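AxyAgu115A (Amphibacillus xylanus NBRC 15112, PDB 6NPS) is a family GH115 alpha-glucuronidase, a glycoside hydrolase that probably removes glucuronic acid side groups from arabinoglucuronoxylan. Local coordinates at residues Leu693-Asn698 / Asn776-Asn781; Ala798-Thr803 / Thr963-Arg968; Glu196-Val201 / Ala220-Asp225; Pro180-Trp185 / Gly191-Glu196. The protein carries 3 engineered substitutions. All blocks are in the same frame, centred on the assembly; numbering follows the deposited sequence.

Along the chain the order is interaction 4, interaction 3, interaction 1, interaction 2. Interactions 4 and 3 have centres about 8 Å apart in the TIM-barrel part of the enzyme; they share E196 and helix 195-207, and M197 of interaction 3 packs on F182 of interaction 4. Interactions 1 and 2, with centres about 14 Å apart, lie on the opposite side of the chain's centre among the beta domains. The two groups are widely separated, with the centres of interactions 1 and 3 about 66 Å apart. One pair thus belongs to the barrel; at the other, salt bridges from R968 to E694 and D696 join the chain's end to the beta domain that precedes the C-terminal one.

Interaction 1. Residues Leu693-Asn698 / Asn776-Asn781; sequences LEPDVN and NNDFTN
P695 packs into the bend N777-F779 in an apolar contact between two loops at the end of a beta domain: L693-N698 links strands 686-688 and 700-706, and N776-N781 leaves strand 766-775 on the way to the C-terminal domain. The pyrrolidine ring does nearly all the touching on its side. Its CG lies 3.0 Å from N777 O, an unusually short contact, and the model holds no hydrogen-bond partner for this buried oxygen. P695 CG also meets F779 CE2 at 3.8 Å, near the plane of the phenyl ring and at its edge, the two side chains crossing at about a right angle. D778 OD2 comes within 3.7 Å of P695 CB, but this aspartate is poorly ordered. F779 has CG beside the backbone N and anti to the carbonyl carbon (chi1 -57°), which folds the ring back under the N777 side chain; N777 CG stands 3.7 Å above one ring face, offset toward the rim. N777 OD1 accepts from F779 N at 3.2 Å, the donor lying above the carbonyl plane. Within the other segment, V697 N bonds to E694 O at 3.0 Å, closing a turn in which P695 takes the second position, where its phi of -60° suits a proline. Beyond the two segments, P695 also touches V775 and Y964, and D696 and E694 form salt bridges with R968. The geometry is that of a proline-bearing type I beta turn set against an Asx turn where one beta domain hands over to the next.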
loop_
_atom_site.group_PDB
_atom_site.type_symbol
_atom_site.label_atom_id
_atom_site.label_comp_id
_atom_site.label_asym_id
_atom_site.label_seq_id
_atom_site.Cartn_x
_atom_site.Cartn_y
_atom_site.Cartn_z
ATOM N N LEU A 693 16.953 28.668 -4.132
ATOM C CA LEU A 693 16.201 29.442 -5.109
ATOM C C LEU A 693 15.417 30.584 -4.465
ATOM O O LEU A 693 14.936 31.465 -5.183
ATOM C CB LEU A 693 15.268 28.502 -5.889
ATOM C CG LEU A 693 15.967 27.575 -6.901
ATOM C CD1 LEU A 693 14.982 26.704 -7.632
ATOM C CD2 LEU A 693 16.834 28.358 -7.934
ATOM N N GLU A 694 15.302 30.619 -3.122
ATOM C CA GLU A 694 14.809 31.850 -2.488
ATOM C C GLU A 694 15.972 32.658 -1.931
ATOM O O GLU A 694 16.764 32.121 -1.145
ATOM C CB GLU A 694 13.821 31.500 -1.378
ATOM C CG GLU A 694 12.741 30.586 -1.949
ATOM C CD GLU A 694 11.573 30.222 -1.010
ATOM O OE1 GLU A 694 11.783 29.914 0.188
ATOM O OE2 GLU A 694 10.431 30.194 -1.512
ATOM N N PRO A 695 16.074 33.942 -2.293
ATOM C CA PRO A 695 17.274 34.733 -1.964
ATOM C C PRO A 695 17.573 34.864 -0.481
ATOM O O PRO A 695 18.734 35.097 -0.126
ATOM C CB PRO A 695 16.966 36.118 -2.553
ATOM C CG PRO A 695 15.727 35.986 -3.321
ATOM C CD PRO A 695 15.008 34.762 -2.886
ATOM N N ASP A 696 16.594 34.752 0.400
ATOM C CA ASP A 696 16.870 34.922 1.813
ATOM C C ASP A 696 17.091 33.610 2.547
ATOM O O ASP A 696 17.157 33.614 3.780
ATOM C CB ASP A 696 15.736 35.706 2.489
ATOM C CG ASP A 696 14.382 35.019 2.380
ATOM O OD1 ASP A 696 14.236 34.021 1.636
ATOM O OD2 ASP A 696 13.443 35.511 3.042
ATOM N N VAL A 697 17.211 32.483 1.844
ATOM C CA VAL A 697 17.450 31.210 2.505
ATOM C C VAL A 697 18.953 30.920 2.536
ATOM O O VAL A 697 19.662 31.054 1.526
ATOM C CB VAL A 697 16.651 30.087 1.837
ATOM C CG1 VAL A 697 17.008 28.741 2.443
ATOM C CG2 VAL A 697 15.149 30.373 2.039
ATOM N N ASN A 698 19.459 30.555 3.714
ATOM C CA ASN A 698 20.886 30.308 3.846
ATOM C C ASN A 698 21.184 28.955 4.485
ATOM O O ASN A 698 22.304 28.739 4.962
ATOM C CB ASN A 698 21.539 31.439 4.637
ATOM C CG ASN A 698 21.421 32.760 3.926
ATOM O OD1 ASN A 698 22.048 32.974 2.891
ATOM N ND2 ASN A 698 20.603 33.647 4.462
ATOM N N ASN A 776 20.217 34.852 -6.156
ATOM C CA ASN A 776 20.811 35.801 -5.229
ATOM C C ASN A 776 20.351 37.226 -5.508
ATOM O O ASN A 776 20.882 38.171 -4.913
ATOM C CB ASN A 776 22.345 35.694 -5.307
ATOM C CG ASN A 776 23.034 36.150 -4.043
ATOM O OD1 ASN A 776 22.597 35.865 -2.930
ATOM N ND2 ASN A 776 24.114 36.897 -4.213
ATOM N N ASN A 777 19.474 37.395 -6.487
ATOM C CA ASN A 777 18.723 38.609 -6.717
ATOM C C ASN A 777 17.753 38.789 -5.564
ATOM O O ASN A 777 16.897 37.933 -5.355
ATOM C CB ASN A 777 17.968 38.440 -8.030
ATOM C CG ASN A 777 17.481 39.727 -8.593
ATOM O OD1 ASN A 777 17.370 40.723 -7.872
ATOM N ND2 ASN A 777 17.182 39.735 -9.893
ATOM N N ASP A 778 17.850 39.873 -4.813
ATOM C CA ASP A 778 16.884 39.987 -3.726
ATOM C C ASP A 778 15.639 40.796 -4.096
ATOM O O ASP A 778 14.711 40.878 -3.280
ATOM C CB ASP A 778 17.541 40.553 -2.464
ATOM C CG ASP A 778 17.218 39.717 -1.221
ATOM O OD1 ASP A 778 18.151 39.394 -0.451
ATOM O OD2 ASP A 778 16.029 39.375 -1.020
ATOM N N PHE A 779 15.582 41.366 -5.305
ATOM C CA PHE A 779 14.342 41.892 -5.883
ATOM C C PHE A 779 13.860 43.167 -5.183
ATOM O O PHE A 779 12.660 43.457 -5.154
ATOM C CB PHE A 779 13.237 40.827 -5.886
ATOM C CG PHE A 779 13.610 39.575 -6.617
ATOM C CD1 PHE A 779 13.672 39.561 -8.003
ATOM C CD2 PHE A 779 13.912 38.415 -5.922
ATOM C CE1 PHE A 779 14.026 38.395 -8.681
ATOM C CE2 PHE A 779 14.252 37.256 -6.588
ATOM C CZ PHE A 779 14.320 37.242 -7.964
ATOM N N THR A 780 14.801 43.935 -4.632
ATOM C CA THR A 780 14.532 45.269 -4.104
ATOM C C THR A 780 13.778 46.166 -5.095
ATOM O O THR A 780 13.116 47.117 -4.663
ATOM C CB THR A 780 15.864 45.949 -3.699
ATOM O OG1 THR A 780 16.537 46.452 -4.861
ATOM C CG2 THR A 780 16.806 44.978 -2.996
ATOM N N ASN A 781 13.862 45.889 -6.408
ATOM C CA ASN A 781 13.220 46.683 -7.459
ATOM C C ASN A 781 11.695 46.555 -7.487
ATOM O O ASN A 781 11.045 47.313 -8.213
ATOM C CB ASN A 781 13.781 46.296 -8.838
ATOM C CG ASN A 781 13.767 44.784 -9.087
ATOM O OD1 ASN A 781 14.451 44.009 -8.405
ATOM N ND2 ASN A 781 12.991 44.361 -10.076
#

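Interaction 2. Residues Ala798-Thr803 / Thr963-Arg968; sequences AEHFAT and TYYVGR
In the C-terminal domain, H800, in the loop after strand 794-797, meets Y965 of the chain's closing residues in an oblique aromatic pair near the surface. The ring centroids are 4.9 Å apart and the planes turn 34° against each other. The phenol end does the reaching: Y965 OH sits over one face of the imidazole, toward the rim, 3.6 Å from H800 NE2, while Y965 CE2 comes to 3.9 Å from H800 ND1. That same ND1 is hydrogen-bonded to E962, which helps hold the rotation of the imidazole. R968 CB covers the centre of one face of the Y965 ring at 3.7 Å. With alanine in place of H800, the E962 carboxylate would probably lose this hydrogen-bond partner and the Y965 hydroxyl end the ring it rests on. R968 N bonds to Y965 O at 3.0 Å, closing a turn with G967 at positive phi. F787 of strand 786-788 touches both H800 and Y965. The contact thus joins a type II beta turn at the C-terminus to an inter-strand loop of a domain consistent with the galactose-binding-like fold.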
loop_
_atom_site.group_PDB
_atom_site.type_symbol
_atom_site.label_atom_id
_atom_site.label_comp_id
_atom_site.label_asym_id
_atom_site.label_seq_id
_atom_site.Cartn_x
_atom_site.Cartn_y
_atom_site.Cartn_z
ATOM N N ALA A 798 -2.780 34.040 3.089
ATOM C CA ALA A 798 -3.746 35.035 2.648
ATOM C C ALA A 798 -3.551 36.367 3.365
ATOM O O ALA A 798 -3.909 37.421 2.833
ATOM C CB ALA A 798 -5.175 34.475 2.864
ATOM N N GLU A 799 -3.003 36.339 4.574
ATOM C CA GLU A 799 -2.745 37.572 5.306
ATOM C C GLU A 799 -1.662 38.445 4.655
ATOM O O GLU A 799 -1.607 39.649 4.936
ATOM C CB GLU A 799 -2.391 37.192 6.744
ATOM C CG GLU A 799 -1.352 38.001 7.410
ATOM C CD GLU A 799 -0.845 37.383 8.700
ATOM O OE1 GLU A 799 -1.582 36.604 9.347
ATOM O OE2 GLU A 799 0.294 37.731 9.086
ATOM N N HIS A 800 -0.862 37.901 3.739
ATOM C CA HIS A 800 0.234 38.677 3.117
ATOM C C HIS A 800 -0.173 39.369 1.812
ATOM O O HIS A 800 0.560 39.374 0.814
ATOM C CB HIS A 800 1.449 37.773 2.919
ATOM C CG HIS A 800 2.049 37.343 4.214
ATOM N ND1 HIS A 800 2.541 36.077 4.436
ATOM C CD2 HIS A 800 2.186 38.009 5.385
ATOM C CE1 HIS A 800 2.959 35.978 5.686
ATOM N NE2 HIS A 800 2.756 37.139 6.283
ATOM N N PHE A 801 -1.331 40.029 1.829
ATOM C CA PHE A 801 -1.700 40.900 0.731
ATOM C C PHE A 801 -0.885 42.183 0.774
ATOM O O PHE A 801 -0.450 42.637 1.836
ATOM C CB PHE A 801 -3.181 41.238 0.779
ATOM C CG PHE A 801 -3.651 41.687 2.114
ATOM C CD1 PHE A 801 -4.248 40.789 2.976
ATOM C CD2 PHE A 801 -3.520 43.005 2.502
ATOM C CE1 PHE A 801 -4.714 41.192 4.214
ATOM C CE2 PHE A 801 -3.974 43.419 3.753
ATOM C CZ PHE A 801 -4.593 42.494 4.604
ATOM N N ALA A 802 -0.699 42.777 -0.400
ATOM C CA ALA A 802 0.071 44.004 -0.518
ATOM C C ALA A 802 -0.761 45.216 -0.145
ATOM O O ALA A 802 -0.227 46.178 0.407
ATOM C CB ALA A 802 0.615 44.155 -1.952
ATOM N N THR A 803 -2.054 45.195 -0.434
ATOM C CA THR A 803 -2.914 46.305 -0.064
ATOM C C THR A 803 -4.342 45.794 -0.040
ATOM O O THR A 803 -4.608 44.656 -0.422
ATOM C CB THR A 803 -2.756 47.491 -1.028
ATOM O OG1 THR A 803 -3.278 48.667 -0.403
ATOM C CG2 THR A 803 -3.474 47.239 -2.342
ATOM N N THR A 963 6.043 30.773 -0.181
ATOM C CA THR A 963 7.264 31.029 -0.933
ATOM C C THR A 963 7.730 32.462 -0.701
ATOM O O THR A 963 7.124 33.229 0.045
ATOM C CB THR A 963 7.044 30.742 -2.417
ATOM O OG1 THR A 963 5.874 31.450 -2.871
ATOM C CG2 THR A 963 6.852 29.222 -2.656
ATOM N N TYR A 964 8.811 32.841 -1.362
ATOM C CA TYR A 964 9.487 34.083 -1.026
ATOM C C TYR A 964 8.681 35.315 -1.455
ATOM O O TYR A 964 8.121 35.358 -2.559
ATOM C CB TYR A 964 10.863 34.112 -1.699
ATOM C CG TYR A 964 11.571 35.441 -1.563
ATOM C CD1 TYR A 964 12.295 35.749 -0.414
ATOM C CD2 TYR A 964 11.559 36.378 -2.593
ATOM C CE1 TYR A 964 12.964 36.985 -0.279
ATOM C CE2 TYR A 964 12.209 37.599 -2.458
ATOM C CZ TYR A 964 12.920 37.884 -1.306
ATOM O OH TYR A 964 13.580 39.098 -1.181
ATOM N N TYR A 965 8.672 36.350 -0.598
ATOM C CA TYR A 965 8.175 37.671 -0.985
ATOM C C TYR A 965 9.138 38.728 -0.486
ATOM O O TYR A 965 9.776 38.553 0.550
ATOM C CB TYR A 965 6.725 37.990 -0.428
ATOM C CG TYR A 965 6.586 37.916 1.084
ATOM C CD1 TYR A 965 6.672 39.058 1.872
ATOM C CD2 TYR A 965 6.344 36.694 1.723
ATOM C CE1 TYR A 965 6.560 38.999 3.268
ATOM C CE2 TYR A 965 6.211 36.611 3.123
ATOM C CZ TYR A 965 6.322 37.783 3.892
ATOM O OH TYR A 965 6.211 37.732 5.281
ATOM N N VAL A 966 9.192 39.849 -1.209
ATOM C CA VAL A 966 10.116 40.933 -0.899
ATOM C C VAL A 966 9.760 41.533 0.451
ATOM O O VAL A 966 8.589 41.798 0.739
ATOM C CB VAL A 966 10.072 41.976 -2.023
ATOM C CG1 VAL A 966 10.955 43.234 -1.689
ATOM C CG2 VAL A 966 10.517 41.315 -3.317
ATOM N N GLY A 967 10.771 41.731 1.298
ATOM C CA GLY A 967 10.542 42.178 2.652
ATOM C C GLY A 967 10.292 41.066 3.641
ATOM O O GLY A 967 10.109 41.349 4.827
ATOM N N ARG A 968 10.302 39.834 3.197
ATOM C CA ARG A 968 10.071 38.764 4.118
ATOM C C ARG A 968 11.145 38.791 5.166
ATOM O O ARG A 968 10.838 38.659 6.313
ATOM C CB ARG A 968 10.047 37.406 3.422
ATOM C CG ARG A 968 10.251 36.243 4.358
ATOM C CD ARG A 968 9.829 34.949 3.724
ATOM N NE ARG A 968 10.906 34.293 3.032
ATOM C CZ ARG A 968 10.770 33.107 2.498
ATOM N NH1 ARG A 968 9.626 32.519 2.592
ATOM N NH2 ARG A 968 11.753 32.528 1.875
#

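Interaction 3. Residues Glu196-Val201 / Ala220-Asp225; sequences EMYDHV and ARFNDD
Y198 on helix 195-207 and F222 in the loop after strand 212-214 form a buried T-shaped pair, the edge of the phenylalanine pointing into the face of the tyrosine. The centroids are 4.9 Å apart and the planes stand at 85°. F222 CE1 sits 3.7 Å above the centre of the Y198 ring, and the neighbouring F222 CD1 is 3.6 Å from Y198 CE2, so one side of the phenyl hexagon bears on the phenol. F222 has CG anti to the backbone N (chi1 -179°), which carries the ring across to Y198. Y198 itself is turned to chi1 -92°, away from the usual -60°, with its ring between F222 and the methyl M197 CE, which lies 4.0 Å above the opposite face, offset toward the rim. Its hydroxyl bonds to A216 N, which holds the far end as well. In chain order helices 181-190 and 195-207 connect the adjacent parallel barrel strands 170-174 and 212-214, a beta-alpha-beta crossover, and F222 belongs to the loop that follows the second of these strands. P215 of the same loop touches both rings, and V232 of helix 230-238 lies against F222. The loop's own shape is held by R221 N, which gives a nearly straight bond of 2.7 Å to D225 OD2, reached from above the carboxylate plane. D224 N adds a backbone bond of 3.0 Å to R221 O, and F222 O accepts from N231 ND2.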
loop_
_atom_site.group_PDB
_atom_site.type_symbol
_atom_site.label_atom_id
_atom_site.label_comp_id
_atom_site.label_asym_id
_atom_site.label_seq_id
_atom_site.Cartn_x
_atom_site.Cartn_y
_atom_site.Cartn_z
ATOM N N GLU A 196 -28.901 12.918 42.039
ATOM C CA GLU A 196 -27.608 13.142 42.682
ATOM C C GLU A 196 -26.562 13.532 41.652
ATOM O O GLU A 196 -25.786 14.481 41.849
ATOM C CB GLU A 196 -27.174 11.884 43.435
ATOM C CG GLU A 196 -27.869 11.662 44.795
ATOM C CD GLU A 196 -29.392 11.889 44.766
ATOM O OE1 GLU A 196 -30.108 11.186 44.013
ATOM O OE2 GLU A 196 -29.872 12.784 45.497
ATOM N N MET A 197 -26.538 12.814 40.535
ATOM C CA MET A 197 -25.643 13.173 39.452
ATOM C C MET A 197 -26.036 14.513 38.832
ATOM O O MET A 197 -25.183 15.391 38.652
ATOM C CB MET A 197 -25.634 12.045 38.424
ATOM C CG MET A 197 -24.627 12.251 37.298
ATOM S SD MET A 197 -25.433 13.139 35.958
ATOM C CE MET A 197 -26.135 11.764 35.042
ATOM N N TYR A 198 -27.340 14.721 38.560
ATOM C CA TYR A 198 -27.743 15.905 37.805
ATOM C C TYR A 198 -27.549 17.184 38.593
ATOM O O TYR A 198 -27.451 18.253 37.987
ATOM C CB TYR A 198 -29.217 15.812 37.336
ATOM C CG TYR A 198 -29.271 15.194 35.933
ATOM C CD1 TYR A 198 -28.778 15.898 34.832
ATOM C CD2 TYR A 198 -29.771 13.925 35.732
ATOM C CE1 TYR A 198 -28.771 15.350 33.562
ATOM C CE2 TYR A 198 -29.797 13.352 34.463
ATOM C CZ TYR A 198 -29.283 14.075 33.378
ATOM O OH TYR A 198 -29.294 13.542 32.117
ATOM N N ASP A 199 -27.518 17.103 39.923
ATOM C CA ASP A 199 -27.234 18.289 40.720
ATOM C C ASP A 199 -25.888 18.905 40.318
ATOM O O ASP A 199 -25.774 20.127 40.190
ATOM C CB ASP A 199 -27.284 17.928 42.206
ATOM C CG ASP A 199 -27.265 19.151 43.101
ATOM O OD1 ASP A 199 -26.312 19.276 43.905
ATOM O OD2 ASP A 199 -28.182 19.991 42.998
ATOM N N HIS A 200 -24.879 18.077 40.038
ATOM C CA HIS A 200 -23.583 18.607 39.571
ATOM C C HIS A 200 -23.663 19.214 38.163
ATOM O O HIS A 200 -22.979 20.209 37.853
ATOM C CB HIS A 200 -22.542 17.497 39.590
ATOM C CG HIS A 200 -22.339 16.889 40.943
ATOM N ND1 HIS A 200 -21.467 17.418 41.874
ATOM C CD2 HIS A 200 -22.891 15.795 41.522
ATOM C CE1 HIS A 200 -21.493 16.677 42.968
ATOM N NE2 HIS A 200 -22.352 15.688 42.781
ATOM N N VAL A 201 -24.432 18.581 37.275
ATOM C CA VAL A 201 -24.669 19.126 35.939
ATOM C C VAL A 201 -25.374 20.476 36.039
ATOM O O VAL A 201 -25.003 21.444 35.362
ATOM C CB VAL A 201 -25.501 18.128 35.104
ATOM C CG1 VAL A 201 -25.936 18.738 33.776
ATOM C CG2 VAL A 201 -24.716 16.875 34.883
ATOM N N ALA A 220 -31.268 6.356 28.997
ATOM C CA ALA A 220 -31.703 7.085 30.172
ATOM C C ALA A 220 -33.038 7.724 29.845
ATOM O O ALA A 220 -33.326 8.023 28.681
ATOM C CB ALA A 220 -30.688 8.167 30.575
ATOM N N ARG A 221 -33.841 7.953 30.880
ATOM C CA ARG A 221 -35.106 8.669 30.748
ATOM C C ARG A 221 -35.105 9.722 31.846
ATOM O O ARG A 221 -35.335 9.392 33.019
ATOM C CB ARG A 221 -36.303 7.726 30.895
ATOM C CG ARG A 221 -36.484 6.814 29.706
ATOM C CD ARG A 221 -37.574 5.781 29.982
ATOM N NE ARG A 221 -37.206 4.859 31.053
ATOM C CZ ARG A 221 -38.076 4.173 31.799
ATOM N NH1 ARG A 221 -39.382 4.284 31.585
ATOM N NH2 ARG A 221 -37.645 3.366 32.756
ATOM N N PHE A 222 -34.852 10.963 31.445
ATOM C CA PHE A 222 -34.672 12.035 32.402
ATOM C C PHE A 222 -35.917 12.181 33.266
ATOM O O PHE A 222 -35.802 12.389 34.477
ATOM C CB PHE A 222 -34.356 13.315 31.657
ATOM C CG PHE A 222 -34.111 14.512 32.551
ATOM C CD1 PHE A 222 -32.876 14.723 33.149
ATOM C CD2 PHE A 222 -35.146 15.426 32.795
ATOM C CE1 PHE A 222 -32.666 15.894 33.941
ATOM C CE2 PHE A 222 -34.964 16.534 33.608
ATOM C CZ PHE A 222 -33.706 16.788 34.158
ATOM N N ASN A 223 -37.110 12.006 32.673
ATOM C CA ASN A 223 -38.371 12.185 33.435
ATOM C C ASN A 223 -38.679 11.051 34.397
ATOM O O ASN A 223 -39.609 11.190 35.199
ATOM C CB ASN A 223 -39.570 12.334 32.502
ATOM C CG ASN A 223 -39.489 13.603 31.676
ATOM O OD1 ASN A 223 -38.991 14.634 32.149
ATOM N ND2 ASN A 223 -39.935 13.530 30.413
ATOM N N ASP A 224 -37.920 9.947 34.346
ATOM C CA ASP A 224 -38.224 8.736 35.093
ATOM C C ASP A 224 -37.093 8.227 35.978
ATOM O O ASP A 224 -37.342 7.318 36.778
ATOM C CB ASP A 224 -38.605 7.601 34.127
ATOM C CG ASP A 224 -39.789 7.961 33.227
ATOM O OD1 ASP A 224 -40.953 7.874 33.699
ATOM O OD2 ASP A 224 -39.561 8.322 32.048
ATOM N N ASP A 225 -35.868 8.756 35.847
ATOM C CA ASP A 225 -34.668 8.167 36.440
ATOM C C ASP A 225 -34.221 8.885 37.700
ATOM O O ASP A 225 -33.080 8.687 38.138
ATOM C CB ASP A 225 -33.499 8.192 35.446
ATOM C CG ASP A 225 -33.661 7.195 34.297
ATOM O OD1 ASP A 225 -34.543 6.299 34.380
ATOM O OD2 ASP A 225 -32.886 7.314 33.305
#

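Interaction 4. Residues Pro180-Trp185 / Gly191-Glu196; sequences PAFGNW and GGFNAE
F182 and F193 meet edge against edge in a buried contact, without stacking. Their planes are only 17° from parallel, but the centroids are 5.8 Å apart, so the two hexagons lie roughly side by side. The tightest point is F182 CD1 to F193 CE2, 3.3 Å, each atom near the plane of the other ring. F193 CZ extends further and lies 3.7 Å from G183 CA. The F182 side chain has CG anti to the backbone N (chi1 -156°), which carries its ring to where CD1 meets F193 CE2; F193 keeps CG beside its own backbone N (chi1 -58°). A face of F182 is taken by W185, whose CE3 stands 3.9 Å above its centre. A serine at F193 would probably leave the rim of F182 and the bare CA of G183 facing a gap. P180 O accepts from N184 N at 3.2 Å and N184 ND2 at 2.7 Å, from opposite faces of its plane. G191, at positive phi, follows the end of helix 181-190; F193 centres an inverse gamma turn, and N194 caps the next helix by its OD1 bond to M197 N. The contact lies across the short link between helices 181-190 and 195-207, after barrel strand 170-174, with M197 of helix 195-207 packed on F182 and A220, from the loop after strand 212-214, touching F193.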
loop_
_atom_site.group_PDB
_atom_site.type_symbol
_atom_site.label_atom_id
_atom_site.label_comp_id
_atom_site.label_asym_id
_atom_site.label_seq_id
_atom_site.Cartn_x
_atom_site.Cartn_y
_atom_site.Cartn_z
ATOM N N PRO A 180 -19.642 4.784 25.784
ATOM C CA PRO A 180 -19.588 4.163 27.116
ATOM C C PRO A 180 -19.146 5.099 28.263
ATOM O O PRO A 180 -19.341 4.768 29.437
ATOM C CB PRO A 180 -18.557 3.050 26.914
ATOM C CG PRO A 180 -17.574 3.667 25.934
ATOM C CD PRO A 180 -18.381 4.581 25.035
ATOM N N ALA A 181 -18.560 6.247 27.928
ATOM C CA ALA A 181 -17.949 7.115 28.930
ATOM C C ALA A 181 -18.909 7.558 30.046
ATOM O O ALA A 181 -18.803 7.076 31.181
ATOM C CB ALA A 181 -17.342 8.344 28.249
ATOM N N PHE A 182 -19.825 8.486 29.734
ATOM C CA PHE A 182 -20.707 9.071 30.750
ATOM C C PHE A 182 -21.489 7.999 31.498
ATOM O O PHE A 182 -21.694 8.107 32.710
ATOM C CB PHE A 182 -21.668 10.062 30.092
ATOM C CG PHE A 182 -22.205 11.119 31.003
ATOM C CD1 PHE A 182 -23.403 10.941 31.675
ATOM C CD2 PHE A 182 -21.558 12.322 31.133
ATOM C CE1 PHE A 182 -23.913 11.933 32.492
ATOM C CE2 PHE A 182 -22.059 13.304 31.935
ATOM C CZ PHE A 182 -23.248 13.111 32.619
ATOM N N GLY A 183 -21.943 6.964 30.789
ATOM C CA GLY A 183 -22.729 5.929 31.444
ATOM C C GLY A 183 -21.966 5.265 32.574
ATOM O O GLY A 183 -22.428 5.222 33.717
ATOM N N ASN A 184 -20.755 4.786 32.277
ATOM C CA ASN A 184 -19.901 4.191 33.306
ATOM C C ASN A 184 -19.538 5.195 34.395
ATOM O O ASN A 184 -19.412 4.830 35.569
ATOM C CB ASN A 184 -18.628 3.657 32.666
ATOM C CG ASN A 184 -18.852 2.346 31.968
ATOM O OD1 ASN A 184 -18.678 1.292 32.565
ATOM N ND2 ASN A 184 -19.237 2.401 30.697
ATOM N N TRP A 185 -19.320 6.449 34.019
ATOM C CA TRP A 185 -18.969 7.472 35.001
ATOM C C TRP A 185 -20.123 7.699 35.970
ATOM O O TRP A 185 -19.944 7.676 37.192
ATOM C CB TRP A 185 -18.609 8.777 34.283
ATOM C CG TRP A 185 -18.369 9.950 35.183
ATOM C CD1 TRP A 185 -17.254 10.195 35.915
ATOM C CD2 TRP A 185 -19.282 11.016 35.468
ATOM N NE1 TRP A 185 -17.394 11.375 36.631
ATOM C CE2 TRP A 185 -18.627 11.903 36.365
ATOM C CE3 TRP A 185 -20.572 11.334 35.029
ATOM C CZ2 TRP A 185 -19.229 13.084 36.841
ATOM C CZ3 TRP A 185 -21.183 12.509 35.517
ATOM C CH2 TRP A 185 -20.503 13.366 36.408
ATOM N N GLY A 191 -24.512 5.905 40.826
ATOM C CA GLY A 191 -25.572 4.921 40.663
ATOM C C GLY A 191 -26.510 5.133 39.486
ATOM O O GLY A 191 -27.433 4.331 39.306
ATOM N N GLY A 192 -26.316 6.162 38.675
ATOM C CA GLY A 192 -27.059 6.285 37.438
ATOM C C GLY A 192 -27.309 7.733 37.076
ATOM O O GLY A 192 -26.682 8.661 37.605
ATOM N N PHE A 193 -28.240 7.920 36.139
ATOM C CA PHE A 193 -28.564 9.263 35.655
ATOM C C PHE A 193 -29.669 9.884 36.519
ATOM O O PHE A 193 -30.751 10.246 36.042
ATOM C CB PHE A 193 -28.969 9.221 34.188
ATOM C CG PHE A 193 -27.909 8.641 33.264
ATOM C CD1 PHE A 193 -27.853 7.273 33.017
ATOM C CD2 PHE A 193 -27.008 9.476 32.623
ATOM C CE1 PHE A 193 -26.900 6.749 32.147
ATOM C CE2 PHE A 193 -26.049 8.959 31.762
ATOM C CZ PHE A 193 -25.994 7.592 31.523
ATOM N N ASN A 194 -29.373 10.001 37.815
ATOM C CA ASN A 194 -30.351 10.367 38.828
ATOM C C ASN A 194 -30.104 11.788 39.316
ATOM O O ASN A 194 -29.207 12.495 38.849
ATOM C CB ASN A 194 -30.297 9.377 39.994
ATOM C CG ASN A 194 -28.897 9.247 40.576
ATOM O OD1 ASN A 194 -28.139 10.232 40.608
ATOM N ND2 ASN A 194 -28.535 8.029 41.031
ATOM N N ALA A 195 -30.916 12.206 40.291
ATOM C CA ALA A 195 -30.862 13.590 40.758
ATOM C C ALA A 195 -29.537 13.914 41.422
ATOM O O ALA A 195 -29.113 15.074 41.423
ATOM C CB ALA A 195 -32.000 13.838 41.748
ATOM N N GLU A 196 -28.901 12.918 42.039
ATOM C CA GLU A 196 -27.608 13.142 42.682
ATOM C C GLU A 196 -26.562 13.532 41.652
ATOM O O GLU A 196 -25.786 14.481 41.849
ATOM C CB GLU A 196 -27.174 11.884 43.435
ATOM C CG GLU A 196 -27.869 11.662 44.795
ATOM C CD GLU A 196 -29.392 11.889 44.766
ATOM O OE1 GLU A 196 -30.108 11.186 44.013
ATOM O OE2 GLU A 196 -29.872 12.784 45.497
#